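Local coordinates for SusD superfamily protein (Bacteroides fragilis NCTC 9343, PDB 3NQP) that probably binds glycans at the cell surface as an outer-membrane lipoprotein of the SusD family, helping to deliver them for uptake, at residues D37-H42 with G375-Y380; V196-A201 with I265-R270; Y296-E301 with A340-D345; A400-Y405 with Y423-T428; A429-N434 with L461-T466. All blocks are in the same frame, centred on the assembly; numbering follows the deposited sequence.

Interaction 1. Residues D37-H42 with G375-Y380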
# COMPACT_ATOMS: atom_id res chain seq x y z
N ASP A 37 1.98 -2.61 -13.78
CA ASP A 37 2.66 -1.38 -14.15
C ASP A 37 2.22 -0.17 -13.30
O ASP A 37 2.96 0.79 -13.21
CB ASP A 37 2.40 -1.04 -15.64
CG ASP A 37 3.07 -2.02 -16.61
OD1 ASP A 37 3.88 -2.86 -16.19
OD2 ASP A 37 2.72 -1.96 -17.79
N ALA A 38 1.05 -0.22 -12.69
CA ALA A 38 0.61 0.85 -11.75
C ALA A 38 0.91 0.57 -10.29
O ALA A 38 0.57 1.39 -9.41
CB ALA A 38 -0.88 1.11 -11.92
N ALA A 39 1.59 -0.54 -10.00
CA ALA A 39 1.82 -0.94 -8.62
C ALA A 39 2.74 0.02 -7.84
O ALA A 39 2.51 0.29 -6.66
CB ALA A 39 2.38 -2.35 -8.55
N TRP A 40 3.77 0.53 -8.48
CA TRP A 40 4.67 1.46 -7.78
C TRP A 40 3.87 2.70 -7.39
O TRP A 40 3.94 3.17 -6.26
CB TRP A 40 5.85 1.84 -8.67
CG TRP A 40 6.80 2.79 -8.03
CD1 TRP A 40 6.74 4.16 -8.08
CD2 TRP A 40 7.98 2.47 -7.27
NE1 TRP A 40 7.79 4.71 -7.41
CE2 TRP A 40 8.57 3.70 -6.90
CE3 TRP A 40 8.57 1.29 -6.87
CZ2 TRP A 40 9.73 3.76 -6.16
CZ3 TRP A 40 9.75 1.33 -6.14
CH2 TRP A 40 10.31 2.56 -5.79
N GLN A 41 3.06 3.21 -8.31
CA GLN A 41 2.28 4.40 -7.97
C GLN A 41 1.30 4.12 -6.83
O GLN A 41 1.07 4.99 -5.97
CB GLN A 41 1.52 4.92 -9.20
CG GLN A 41 0.68 6.08 -8.93
CD GLN A 41 0.15 6.68 -10.20
OE1 GLN A 41 0.70 7.68 -10.69
NE2 GLN A 41 -0.92 6.07 -10.75
N HIS A 42 0.66 2.96 -6.87
CA HIS A 42 -0.35 2.61 -5.88
C HIS A 42 0.27 2.51 -4.47
O HIS A 42 -0.25 3.07 -3.48
CB HIS A 42 -1.06 1.31 -6.26
CG HIS A 42 -1.86 0.73 -5.14
ND1 HIS A 42 -3.08 1.22 -4.77
CD2 HIS A 42 -1.58 -0.28 -4.28
CE1 HIS A 42 -3.54 0.54 -3.73
NE2 HIS A 42 -2.63 -0.37 -3.40
N GLY A 375 10.82 -9.20 -6.49
CA GLY A 375 9.92 -9.33 -5.35
C GLY A 375 8.48 -8.94 -5.74
O GLY A 375 8.29 -7.96 -6.43
N ASP A 376 7.49 -9.73 -5.36
CA ASP A 376 6.10 -9.40 -5.75
C ASP A 376 5.61 -8.23 -4.92
O ASP A 376 6.06 -8.03 -3.77
CB ASP A 376 5.16 -10.59 -5.50
CG ASP A 376 5.22 -11.67 -6.60
OD1 ASP A 376 5.99 -11.51 -7.58
OD2 ASP A 376 4.46 -12.69 -6.45
N TYR A 377 4.72 -7.42 -5.49
CA TYR A 377 4.13 -6.30 -4.72
C TYR A 377 2.82 -6.76 -4.04
O TYR A 377 1.77 -6.87 -4.70
CB TYR A 377 3.94 -5.07 -5.65
CG TYR A 377 5.01 -4.01 -5.49
CD1 TYR A 377 6.36 -4.33 -5.51
CD2 TYR A 377 4.68 -2.69 -5.22
CE1 TYR A 377 7.32 -3.37 -5.34
CE2 TYR A 377 5.64 -1.74 -5.00
CZ TYR A 377 6.95 -2.07 -5.06
OH TYR A 377 7.88 -1.09 -4.80
N ILE A 378 2.88 -7.04 -2.74
CA ILE A 378 1.71 -7.58 -2.02
C ILE A 378 0.79 -6.41 -1.75
O ILE A 378 1.26 -5.41 -1.20
CB ILE A 378 2.12 -8.22 -0.66
CG1 ILE A 378 3.15 -9.32 -0.92
CG2 ILE A 378 0.84 -8.66 0.13
CD1 ILE A 378 3.86 -9.91 0.29
N PHE A 379 -0.47 -6.51 -2.17
CA PHE A 379 -1.48 -5.52 -1.88
C PHE A 379 -2.28 -5.89 -0.63
O PHE A 379 -2.56 -5.02 0.17
CB PHE A 379 -2.45 -5.36 -3.07
CG PHE A 379 -1.89 -4.61 -4.23
CD1 PHE A 379 -0.59 -4.13 -4.25
CD2 PHE A 379 -2.69 -4.40 -5.33
CE1 PHE A 379 -0.12 -3.41 -5.35
CE2 PHE A 379 -2.23 -3.68 -6.42
CZ PHE A 379 -0.97 -3.19 -6.44
N TYR A 380 -2.65 -7.17 -0.46
CA TYR A 380 -3.33 -7.61 0.77
C TYR A 380 -2.68 -8.88 1.29
O TYR A 380 -2.53 -9.82 0.51
CB TYR A 380 -4.79 -7.91 0.53
CG TYR A 380 -5.58 -6.76 0.04
CD1 TYR A 380 -5.80 -5.66 0.87
CD2 TYR A 380 -6.07 -6.72 -1.25
CE1 TYR A 380 -6.51 -4.59 0.47
CE2 TYR A 380 -6.82 -5.60 -1.69
CZ TYR A 380 -7.02 -4.54 -0.82
OH TYR A 380 -7.76 -3.41 -1.16
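The hydroxyl of Tyr377 lies against the six-membered ring of Trp40, its OH 3.2 Å from Trp40 CE3, and it is hydrogen-bonded to Asn280 OD1. The two aromatic side chains cross obliquely. No hydrogen bond joins 37-42 to 375-380, and the rest of the contact is ring and methyl packing. Ala39 CB touches both rings of the other segment, 4.1 Å from Tyr377 CD2 and 4.0 Å from Phe379 CZ, meeting the Phe379 ring at its edge. His42 has CG anti to its backbone N (chi1 166°), and its CD2 comes over one face of Phe379, toward the rim, at 3.6 Å from CE1 of that ring. The ring centroids are 4.5 Å apart with planes at 48°. His42 ND1 is hydrogen-bonded to Asp130 OD2, which helps fix how the imidazole is turned, and Phe126 meets both rings of this pair. The first turn of helix 39-48 is thus packed on strand 377-381, beside Ile269 of the partner strand 265-269, in a buried part of the chain.

Interaction 2. Residues V196-A201 with I265-R270. With EDO (1,2-ethanediol), chain G.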
# COMPACT_ATOMS: atom_id res chain seq x y z
N VAL A 196 -1.98 -14.17 -7.82
CA VAL A 196 -1.57 -13.03 -8.65
C VAL A 196 -2.58 -12.60 -9.72
O VAL A 196 -2.29 -11.73 -10.55
CB VAL A 196 -0.17 -13.27 -9.23
CG1 VAL A 196 0.86 -13.38 -8.01
CG2 VAL A 196 -0.16 -14.52 -10.23
N TYR A 197 -3.75 -13.21 -9.67
CA TYR A 197 -4.96 -12.74 -10.36
C TYR A 197 -5.96 -12.35 -9.30
O TYR A 197 -6.01 -12.94 -8.24
CB TYR A 197 -5.53 -13.85 -11.26
CG TYR A 197 -4.69 -14.05 -12.48
CD1 TYR A 197 -3.56 -14.87 -12.45
CD2 TYR A 197 -4.98 -13.37 -13.67
CE1 TYR A 197 -2.75 -15.04 -13.60
CE2 TYR A 197 -4.21 -13.52 -14.80
CZ TYR A 197 -3.08 -14.35 -14.76
OH TYR A 197 -2.31 -14.51 -15.89
N TRP A 198 -6.78 -11.35 -9.60
CA TRP A 198 -7.75 -10.86 -8.63
C TRP A 198 -8.76 -11.96 -8.33
O TRP A 198 -9.02 -12.81 -9.18
CB TRP A 198 -8.43 -9.61 -9.18
CG TRP A 198 -9.21 -8.82 -8.15
CD1 TRP A 198 -10.52 -8.97 -7.85
CD2 TRP A 198 -8.71 -7.82 -7.28
NE1 TRP A 198 -10.88 -8.09 -6.87
CE2 TRP A 198 -9.79 -7.36 -6.51
CE3 TRP A 198 -7.45 -7.22 -7.10
CZ2 TRP A 198 -9.67 -6.33 -5.59
CZ3 TRP A 198 -7.34 -6.21 -6.16
CH2 TRP A 198 -8.43 -5.79 -5.41
N SER A 199 -9.26 -11.98 -7.09
CA SER A 199 -10.05 -13.11 -6.59
C SER A 199 -11.17 -12.57 -5.73
O SER A 199 -11.18 -11.38 -5.39
CB SER A 199 -9.17 -14.03 -5.72
OG SER A 199 -8.67 -13.31 -4.55
N LYS A 200 -12.07 -13.45 -5.32
CA LYS A 200 -13.15 -13.11 -4.39
C LYS A 200 -12.63 -12.58 -3.06
O LYS A 200 -13.10 -11.55 -2.53
CB LYS A 200 -14.07 -14.30 -4.20
CG LYS A 200 -15.33 -14.02 -3.39
CD LYS A 200 -16.02 -15.31 -3.08
CE LYS A 200 -17.02 -15.12 -2.02
NZ LYS A 200 -17.85 -16.28 -1.82
N ALA A 201 -11.63 -13.25 -2.51
CA ALA A 201 -10.99 -12.75 -1.30
C ALA A 201 -10.48 -11.31 -1.45
O ALA A 201 -10.55 -10.52 -0.55
CB ALA A 201 -9.89 -13.65 -0.91
N ILE A 265 -0.59 -14.52 1.98
CA ILE A 265 -0.91 -13.56 0.94
C ILE A 265 -2.31 -13.81 0.42
O ILE A 265 -2.72 -14.95 0.26
CB ILE A 265 0.12 -13.65 -0.22
CG1 ILE A 265 1.52 -13.14 0.24
CG2 ILE A 265 -0.32 -12.83 -1.46
CD1 ILE A 265 2.60 -13.29 -0.84
N ILE A 266 -3.05 -12.72 0.18
CA ILE A 266 -4.36 -12.75 -0.44
C ILE A 266 -4.24 -12.36 -1.93
O ILE A 266 -4.64 -13.11 -2.81
CB ILE A 266 -5.35 -11.77 0.24
CG1 ILE A 266 -5.81 -12.28 1.61
CG2 ILE A 266 -6.60 -11.65 -0.59
CD1 ILE A 266 -5.20 -11.68 2.84
N PHE A 267 -3.65 -11.20 -2.19
CA PHE A 267 -3.41 -10.77 -3.57
C PHE A 267 -2.08 -9.99 -3.67
O PHE A 267 -1.81 -9.08 -2.87
CB PHE A 267 -4.59 -9.96 -4.14
CG PHE A 267 -4.28 -9.42 -5.49
CD1 PHE A 267 -4.36 -10.23 -6.60
CD2 PHE A 267 -3.89 -8.09 -5.66
CE1 PHE A 267 -4.04 -9.76 -7.87
CE2 PHE A 267 -3.52 -7.63 -6.93
CZ PHE A 267 -3.61 -8.47 -8.02
N ALA A 268 -1.24 -10.39 -4.65
CA ALA A 268 0.03 -9.74 -4.92
C ALA A 268 0.19 -9.51 -6.43
O ALA A 268 -0.37 -10.28 -7.22
CB ALA A 268 1.20 -10.64 -4.42
N ILE A 269 0.96 -8.47 -6.78
CA ILE A 269 1.40 -8.18 -8.13
C ILE A 269 2.66 -9.01 -8.42
O ILE A 269 3.65 -8.92 -7.72
CB ILE A 269 1.75 -6.69 -8.29
CG1 ILE A 269 0.50 -5.80 -8.09
CG2 ILE A 269 2.46 -6.41 -9.62
CD1 ILE A 269 -0.63 -6.03 -9.10
N ARG A 270 2.61 -9.81 -9.48
CA ARG A 270 3.72 -10.68 -9.91
C ARG A 270 4.77 -9.94 -10.74
O ARG A 270 4.47 -9.39 -11.81
CB ARG A 270 3.15 -11.87 -10.72
CG ARG A 270 4.18 -12.90 -11.28
CD ARG A 270 5.13 -13.46 -10.19
NE ARG A 270 4.47 -13.99 -8.99
CZ ARG A 270 3.91 -15.18 -8.88
NH1 ARG A 270 3.89 -16.03 -9.92
NH2 ARG A 270 3.33 -15.51 -7.75
C1 EDO G . 1.25 -12.55 -14.18
O1 EDO G . 2.12 -11.68 -14.94
C2 EDO G . -0.10 -11.88 -13.98
O2 EDO G . -0.71 -11.72 -15.27
O HOH W 1 -0.44 -10.08 -10.19
O HOH W 2 -6.17 -12.82 -4.97
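Val196 meets Arg270: its CG1 lies over one face of the guanidinium, 3.3 Å from Arg270 NH2. The Val196 CA also makes a CA-H...O contact with Ala268 O, at 3.3 Å and 150° at the hydrogen. Next to it, Trp198 turns its edge to the face of Phe267, whose CG is anti to its backbone N (chi1 175°), in a T-shaped pair, planes at 60°, with Trp198 CE3 3.9 Å above the centre of the Phe267 ring. Ala201 CB touches Ile266 CG2 at 3.9 Å. No direct hydrogen bond crosses, but water does: one molecule links Val196 O, Ala268 O and Arg270 N, and another is bonded to Ser199 OG at 2.6 Å and lies 2.7 Å from Ile266 O, a probable bond. Further out, Asp376 pairs with Arg270 NE, Thr203 OG1 bonds Trp198 NE1, and Ser199 OG caps Ala202 N. The arrangement combines a serine N-cap of helix 200-216 with a classic beta bulge, Ile266 and Phe267 both facing Tyr380 of the neighbouring strand.

Interaction 3. Residues Y296-E301 with A340-D345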
# COMPACT_ATOMS: atom_id res chain seq x y z
N TYR A 296 30.34 1.53 7.39
CA TYR A 296 30.48 0.30 8.15
C TYR A 296 29.14 -0.34 8.48
O TYR A 296 28.13 0.31 8.55
CB TYR A 296 31.27 0.56 9.45
CG TYR A 296 32.62 1.12 9.17
CD1 TYR A 296 33.70 0.29 8.97
CD2 TYR A 296 32.81 2.50 9.01
CE1 TYR A 296 34.95 0.80 8.64
CE2 TYR A 296 34.05 3.02 8.68
CZ TYR A 296 35.11 2.16 8.49
OH TYR A 296 36.38 2.65 8.21
N GLN A 297 29.19 -1.65 8.66
CA GLN A 297 28.10 -2.43 9.19
C GLN A 297 28.15 -2.42 10.71
O GLN A 297 29.16 -2.05 11.31
CB GLN A 297 28.21 -3.86 8.69
CG GLN A 297 28.47 -3.92 7.19
CD GLN A 297 28.43 -5.33 6.63
OE1 GLN A 297 27.47 -6.06 6.87
NE2 GLN A 297 29.42 -5.68 5.84
N ALA A 298 27.07 -2.91 11.30
CA ALA A 298 26.87 -3.00 12.73
C ALA A 298 27.99 -3.76 13.42
O ALA A 298 28.32 -3.41 14.55
CB ALA A 298 25.46 -3.69 13.06
N ASN A 299 28.60 -4.73 12.74
CA ASN A 299 29.70 -5.51 13.38
C ASN A 299 31.04 -4.82 13.23
O ASN A 299 32.06 -5.40 13.60
CB ASN A 299 29.80 -6.92 12.76
CG ASN A 299 30.21 -6.89 11.33
OD1 ASN A 299 30.11 -5.83 10.70
ND2 ASN A 299 30.63 -8.04 10.78
N GLY A 300 31.06 -3.65 12.58
CA GLY A 300 32.30 -2.88 12.38
C GLY A 300 33.05 -3.15 11.10
O GLY A 300 34.03 -2.50 10.80
N GLU A 301 32.57 -4.12 10.34
CA GLU A 301 33.12 -4.48 9.05
C GLU A 301 32.77 -3.42 8.03
O GLU A 301 31.72 -2.83 8.12
CB GLU A 301 32.51 -5.83 8.64
CG GLU A 301 32.97 -6.39 7.39
CD GLU A 301 32.36 -7.74 7.08
OE1 GLU A 301 31.65 -8.34 7.92
OE2 GLU A 301 32.61 -8.20 5.96
N ALA A 340 21.54 -1.46 8.30
CA ALA A 340 22.00 -0.14 8.72
C ALA A 340 23.46 0.08 8.26
O ALA A 340 24.27 -0.86 8.23
CB ALA A 340 21.89 -0.01 10.24
N SER A 341 23.79 1.33 7.94
CA SER A 341 25.17 1.71 7.68
C SER A 341 25.57 2.72 8.75
O SER A 341 24.76 3.55 9.17
CB SER A 341 25.35 2.26 6.25
OG SER A 341 24.56 3.42 5.99
N TYR A 342 26.82 2.64 9.15
CA TYR A 342 27.35 3.40 10.30
C TYR A 342 28.62 4.19 9.92
O TYR A 342 29.44 3.71 9.16
CB TYR A 342 27.73 2.45 11.44
CG TYR A 342 26.58 1.70 12.04
CD1 TYR A 342 26.06 0.58 11.42
CD2 TYR A 342 25.97 2.15 13.20
CE1 TYR A 342 24.98 -0.09 11.96
CE2 TYR A 342 24.92 1.49 13.74
CZ TYR A 342 24.42 0.38 13.13
OH TYR A 342 23.33 -0.28 13.68
N ASN A 343 28.76 5.37 10.51
CA ASN A 343 30.05 6.06 10.64
C ASN A 343 30.81 5.47 11.79
O ASN A 343 30.20 5.00 12.74
CB ASN A 343 29.83 7.52 10.99
CG ASN A 343 29.98 8.42 9.84
OD1 ASN A 343 30.56 8.03 8.82
ND2 ASN A 343 29.50 9.68 9.99
N LYS A 344 32.13 5.51 11.69
CA LYS A 344 33.02 5.07 12.75
C LYS A 344 33.83 6.29 13.14
O LYS A 344 34.42 6.95 12.27
CB LYS A 344 33.93 3.95 12.28
CG LYS A 344 35.13 3.74 13.17
CD LYS A 344 35.66 2.31 13.11
CE LYS A 344 36.68 2.13 12.01
NZ LYS A 344 37.36 0.83 12.11
N ASP A 345 33.82 6.61 14.42
CA ASP A 345 34.62 7.73 14.96
C ASP A 345 36.12 7.45 14.76
O ASP A 345 36.62 6.34 15.07
CB ASP A 345 34.28 7.94 16.44
CG ASP A 345 34.88 9.21 17.01
OD1 ASP A 345 36.11 9.24 17.25
OD2 ASP A 345 34.11 10.15 17.28
O HOH W 3 24.58 -3.25 9.46
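Tyr296 carries the backbone part of the contact, forming a single antiparallel bridge with Tyr342 as a hydrogen-bonded pair. Its N donates to Tyr342 O at 2.9 Å, with the donor in the carbonyl plane, and its O accepts from Tyr342 N at 2.7 Å; the angles at hydrogen, 146° and 145°, are both moderately bent. Each carbonyl oxygen also lies in plane at the edge of the partner's ring, with Tyr296 CD2 3.6 Å from Tyr342 O. The Tyr296 ring then reaches Lys344, whose CB is 3.7 Å from Tyr296 CE2; an off-centre CH-pi contact from Lys344 CE is doubtful, since that side chain is deposited in two conformers. Gln297 opens a type I turn, closed by a bond from Gly300 N to Gln297 O. Past the bridge, a water ties the turn to the strand: it accepts from Ala298 N and donates to Ala340 O at 2.7 Å. Ala298 CB also packs on Tyr342 CE1 at 3.8 Å; Tyr342 has CG anti to its carbonyl carbon (chi1 -64°). Asn299 OD1 accepts from Glu301 N at 3.0 Å, the donor standing above the amide plane, while Asn299 ND2 returns a nearly straight bond to Glu301 OE1. The whole is a beta turn with an overlapping Asx turn, attached by one bridge to strand 338-344, which pairs with strand 351-358 as an antiparallel hairpin.

Interaction 4. Residues A400-Y405 with Y423-T428; sequences AAVAKY and YAYPET
Ala403 and Tyr425 mark this as apolar packing of a helix against a connecting loop: residues 400-405 lie early in helix 399-414, while the loop residues 423-428 lead from the end of helix 420-423 toward helix 431-445. No hydrogen bond joins the two segments, and they bury 215 Å² in all. The backbones come close, with the CA atoms of Ala403 and Glu427 5.4 Å apart, and the short alanine side chain fits that spacing. Tyr425 has CG anti to its backbone N (chi1 -177°), and the ring presents its edge to the helix: Tyr425 CD2 is 3.9 Å from Ala403 CA, which sits near the ring plane, and 4.0 Å from Ala403 CB. Val402 CG1 makes a looser touch at 4.4 Å from Tyr425 CE2. The same alanine methyl also meets Glu427, Ala403 CB to Glu427 CB 4.0 Å. The glutamate chain is extended beyond CG, with CD anti to CA (chi2 170°), and its OE1 ends 3.9 Å from Ala400 CB. A carboxylate near the first turn of a helix may be favoured by the helix dipole, though no bond is formed here. Asn434 OD1 bonds Tyr425 OH, and Asn407 OD1 bonds Tyr425 N, holding the residue by its ring tip and by its backbone. This is plain helix-to-loop packing, joining helix 399-414 to the connection into helix 431-445 within the SusD-family region, which is assigned to the TPR clan.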
# COMPACT_ATOMS: atom_id res chain seq x y z
N ALA A 400 -10.66 -5.50 24.15
CA ALA A 400 -10.02 -6.82 24.23
C ALA A 400 -9.63 -7.28 22.81
O ALA A 400 -8.54 -7.78 22.62
CB ALA A 400 -10.94 -7.85 24.89
N ALA A 401 -10.48 -7.02 21.82
CA ALA A 401 -10.18 -7.44 20.43
C ALA A 401 -9.06 -6.58 19.81
O ALA A 401 -8.22 -7.10 19.06
CB ALA A 401 -11.47 -7.41 19.50
N VAL A 402 -9.00 -5.29 20.15
CA VAL A 402 -7.87 -4.43 19.71
C VAL A 402 -6.55 -5.09 20.10
O VAL A 402 -5.65 -5.31 19.25
CB VAL A 402 -7.92 -3.03 20.30
CG1 VAL A 402 -6.59 -2.29 19.98
CG2 VAL A 402 -9.15 -2.25 19.75
N ALA A 403 -6.45 -5.41 21.38
CA ALA A 403 -5.25 -6.01 21.95
C ALA A 403 -4.95 -7.37 21.33
O ALA A 403 -3.81 -7.69 21.10
CB ALA A 403 -5.41 -6.16 23.47
N LYS A 404 -5.99 -8.18 21.13
CA LYS A 404 -5.83 -9.50 20.53
C LYS A 404 -5.15 -9.40 19.18
O LYS A 404 -4.22 -10.14 18.89
CB LYS A 404 -7.18 -10.20 20.38
CG LYS A 404 -7.19 -11.58 19.69
CD LYS A 404 -8.61 -12.14 19.54
CE LYS A 404 -9.42 -11.39 18.45
NZ LYS A 404 -10.86 -11.78 18.42
N TYR A 405 -5.66 -8.55 18.32
CA TYR A 405 -5.13 -8.48 16.96
C TYR A 405 -3.72 -7.88 16.91
O TYR A 405 -2.87 -8.33 16.15
CB TYR A 405 -6.08 -7.68 16.10
CG TYR A 405 -7.31 -8.46 15.71
CD1 TYR A 405 -7.20 -9.63 14.98
CD2 TYR A 405 -8.58 -8.01 16.03
CE1 TYR A 405 -8.35 -10.34 14.57
CE2 TYR A 405 -9.72 -8.73 15.62
CZ TYR A 405 -9.59 -9.89 14.89
OH TYR A 405 -10.72 -10.60 14.50
N TYR A 423 6.84 -7.14 25.63
CA TYR A 423 6.38 -6.77 24.27
C TYR A 423 4.88 -6.81 24.02
O TYR A 423 4.41 -6.29 23.00
CB TYR A 423 7.12 -7.64 23.23
CG TYR A 423 8.64 -7.55 23.35
CD1 TYR A 423 9.26 -6.32 23.48
CD2 TYR A 423 9.42 -8.68 23.35
CE1 TYR A 423 10.60 -6.22 23.58
CE2 TYR A 423 10.81 -8.59 23.46
CZ TYR A 423 11.40 -7.38 23.59
OH TYR A 423 12.78 -7.26 23.75
N ALA A 424 4.09 -7.37 24.94
CA ALA A 424 2.65 -7.54 24.68
C ALA A 424 1.95 -6.21 24.91
O ALA A 424 2.33 -5.47 25.79
CB ALA A 424 2.05 -8.61 25.59
N TYR A 425 0.93 -5.92 24.11
CA TYR A 425 0.10 -4.73 24.31
C TYR A 425 -0.99 -4.99 25.37
O TYR A 425 -1.81 -5.89 25.20
CB TYR A 425 -0.55 -4.35 22.97
CG TYR A 425 -1.39 -3.08 23.05
CD1 TYR A 425 -0.79 -1.81 23.15
CD2 TYR A 425 -2.78 -3.15 23.02
CE1 TYR A 425 -1.58 -0.65 23.24
CE2 TYR A 425 -3.56 -2.02 23.11
CZ TYR A 425 -2.97 -0.77 23.23
OH TYR A 425 -3.78 0.35 23.31
N PRO A 426 -1.01 -4.21 26.46
CA PRO A 426 -2.04 -4.48 27.46
C PRO A 426 -3.30 -3.77 27.03
O PRO A 426 -3.21 -2.69 26.44
CB PRO A 426 -1.47 -3.86 28.75
CG PRO A 426 -0.56 -2.71 28.27
CD PRO A 426 -0.13 -3.07 26.85
N GLU A 427 -4.45 -4.38 27.29
CA GLU A 427 -5.68 -3.80 26.82
C GLU A 427 -5.96 -2.49 27.56
O GLU A 427 -5.51 -2.29 28.69
CB GLU A 427 -6.84 -4.81 26.94
CG GLU A 427 -7.67 -4.81 28.22
CD GLU A 427 -8.92 -5.70 28.06
OE1 GLU A 427 -8.71 -6.90 27.93
OE2 GLU A 427 -10.08 -5.19 28.04
N THR A 428 -6.70 -1.59 26.91
CA THR A 428 -7.01 -0.31 27.52
C THR A 428 -8.28 0.24 26.94
O THR A 428 -8.60 -0.01 25.77
CB THR A 428 -5.90 0.74 27.36
OG1 THR A 428 -6.35 1.97 27.97
CG2 THR A 428 -5.54 0.97 25.86

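Interaction 5. Residues A429-N434 with L461-T466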
# COMPACT_ATOMS: atom_id res chain seq x y z
N ALA A 429 -8.98 1.03 27.76
CA ALA A 429 -10.18 1.73 27.33
C ALA A 429 -9.91 3.06 26.59
O ALA A 429 -10.81 3.67 26.01
CB ALA A 429 -11.10 2.00 28.56
N ASP A 430 -8.66 3.48 26.59
CA ASP A 430 -8.28 4.72 25.98
C ASP A 430 -8.22 4.57 24.47
O ASP A 430 -7.28 3.92 23.90
CB ASP A 430 -6.93 5.16 26.52
CG ASP A 430 -6.58 6.57 26.09
OD1 ASP A 430 -5.73 6.74 25.19
OD2 ASP A 430 -7.18 7.50 26.61
N PHE A 431 -9.19 5.21 23.81
CA PHE A 431 -9.28 5.16 22.36
C PHE A 431 -7.99 5.60 21.70
O PHE A 431 -7.51 4.97 20.76
CB PHE A 431 -10.43 6.04 21.85
CG PHE A 431 -10.61 5.98 20.35
CD1 PHE A 431 -9.81 6.77 19.51
CD2 PHE A 431 -11.57 5.15 19.79
CE1 PHE A 431 -9.94 6.70 18.12
CE2 PHE A 431 -11.71 5.09 18.38
CZ PHE A 431 -10.89 5.88 17.55
N THR A 432 -7.39 6.68 22.21
CA THR A 432 -6.21 7.25 21.59
C THR A 432 -5.05 6.26 21.66
O THR A 432 -4.29 6.06 20.70
CB THR A 432 -5.79 8.58 22.26
OG1 THR A 432 -6.86 9.55 22.14
CG2 THR A 432 -4.54 9.17 21.58
N THR A 433 -4.89 5.64 22.82
CA THR A 433 -3.72 4.73 23.00
C THR A 433 -3.88 3.57 22.01
O THR A 433 -2.91 3.17 21.38
CB THR A 433 -3.66 4.23 24.43
OG1 THR A 433 -3.61 5.36 25.29
CG2 THR A 433 -2.39 3.30 24.71
N ASN A 434 -5.09 3.03 21.89
CA ASN A 434 -5.41 1.97 20.97
C ASN A 434 -5.18 2.38 19.51
O ASN A 434 -4.54 1.65 18.76
CB ASN A 434 -6.86 1.52 21.09
CG ASN A 434 -7.14 0.67 22.33
OD1 ASN A 434 -6.28 -0.09 22.82
ND2 ASN A 434 -8.35 0.78 22.83
N LEU A 461 -7.73 10.80 16.31
CA LEU A 461 -7.07 10.84 17.60
C LEU A 461 -8.04 10.32 18.68
O LEU A 461 -7.62 9.70 19.65
CB LEU A 461 -6.62 12.27 17.89
CG LEU A 461 -5.69 12.47 19.09
CD1 LEU A 461 -4.29 11.85 18.73
CD2 LEU A 461 -5.67 13.98 19.46
N THR A 462 -9.33 10.63 18.49
CA THR A 462 -10.41 10.18 19.34
C THR A 462 -11.57 9.72 18.46
O THR A 462 -11.58 10.00 17.26
CB THR A 462 -10.91 11.30 20.27
OG1 THR A 462 -11.27 12.44 19.51
CG2 THR A 462 -9.84 11.70 21.28
N LYS A 463 -12.52 8.98 19.05
CA LYS A 463 -13.64 8.47 18.31
C LYS A 463 -14.37 9.65 17.76
O LYS A 463 -14.74 10.52 18.49
CB LYS A 463 -14.59 7.67 19.19
CG LYS A 463 -15.72 6.97 18.39
CD LYS A 463 -16.48 6.01 19.28
CE LYS A 463 -17.69 5.44 18.56
NZ LYS A 463 -18.81 6.39 18.52
N GLY A 464 -14.59 9.67 16.46
CA GLY A 464 -15.26 10.79 15.82
C GLY A 464 -14.43 12.05 15.72
O GLY A 464 -14.97 13.08 15.33
N GLY A 465 -13.12 11.98 16.05
CA GLY A 465 -12.30 13.16 16.20
C GLY A 465 -11.39 13.49 15.02
O GLY A 465 -11.65 13.10 13.89
N THR A 466 -10.26 14.14 15.30
CA THR A 466 -9.40 14.70 14.24
C THR A 466 -8.56 13.64 13.51
O THR A 466 -7.93 12.81 14.17
CB THR A 466 -8.45 15.71 14.86
OG1 THR A 466 -9.20 16.58 15.70
CG2 THR A 466 -7.72 16.54 13.79
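Thr432 OG1 stands anti to its own carbonyl carbon (chi1 -61°), facing Leu461 O, while Phe431 has CG anti to the backbone N (chi1 -178°), bringing its ring against the chain at Thr462 and Lys463. The hydroxyl donates to Leu461 O at 2.6 Å, tilted 27° from the carbonyl plane, and the Thr432 CA adds a weaker CA-H...O contact to the same oxygen. The methyl of Thr432 touches Leu461, CG2 to CD1 at 3.9 Å. Over one face of the Phe431 ring lies the backbone N of Lys463, 3.4 Å above the plane and over the centre; Lys463 CB makes a CH-pi contact 4.2 Å from the ring centroid. One residue before Phe431, Asp430 is the N-cap of helix 431-445, its OD1 accepting from Thr433 N at 2.7 Å and also from Thr433 OG1, from opposite faces of the carboxylate. One short hydrogen bond between neutral groups is thus combined with packing of the Phe431 face on the Lys463 backbone and of the Thr432 methyl on Leu461, at the protein surface.

Interactions 1 and 2 share one small sheet: strands 377-381 and 265-269 are neighbours, Tyr377 O lies 2.7 Å from Ile269 N, and the salt bridge from Asp376 OD2 to Arg270 NE is 2.8 Å. Interactions 4 and 5 form a second pair, their centres 15 Å apart, linked through Asn434: its OD1 is 2.6 Å from Tyr425 OH and its ND2 3.1 Å from Thr428 O. Between the two pairs the nearest atoms are about 12 Å apart, for interactions 2 and 4. Interaction 3 lies apart, no nearer than about 16 Å to any other. The bound ethanediol touches only interaction 2 and probably comes from crystallisation, marking no known glycan site.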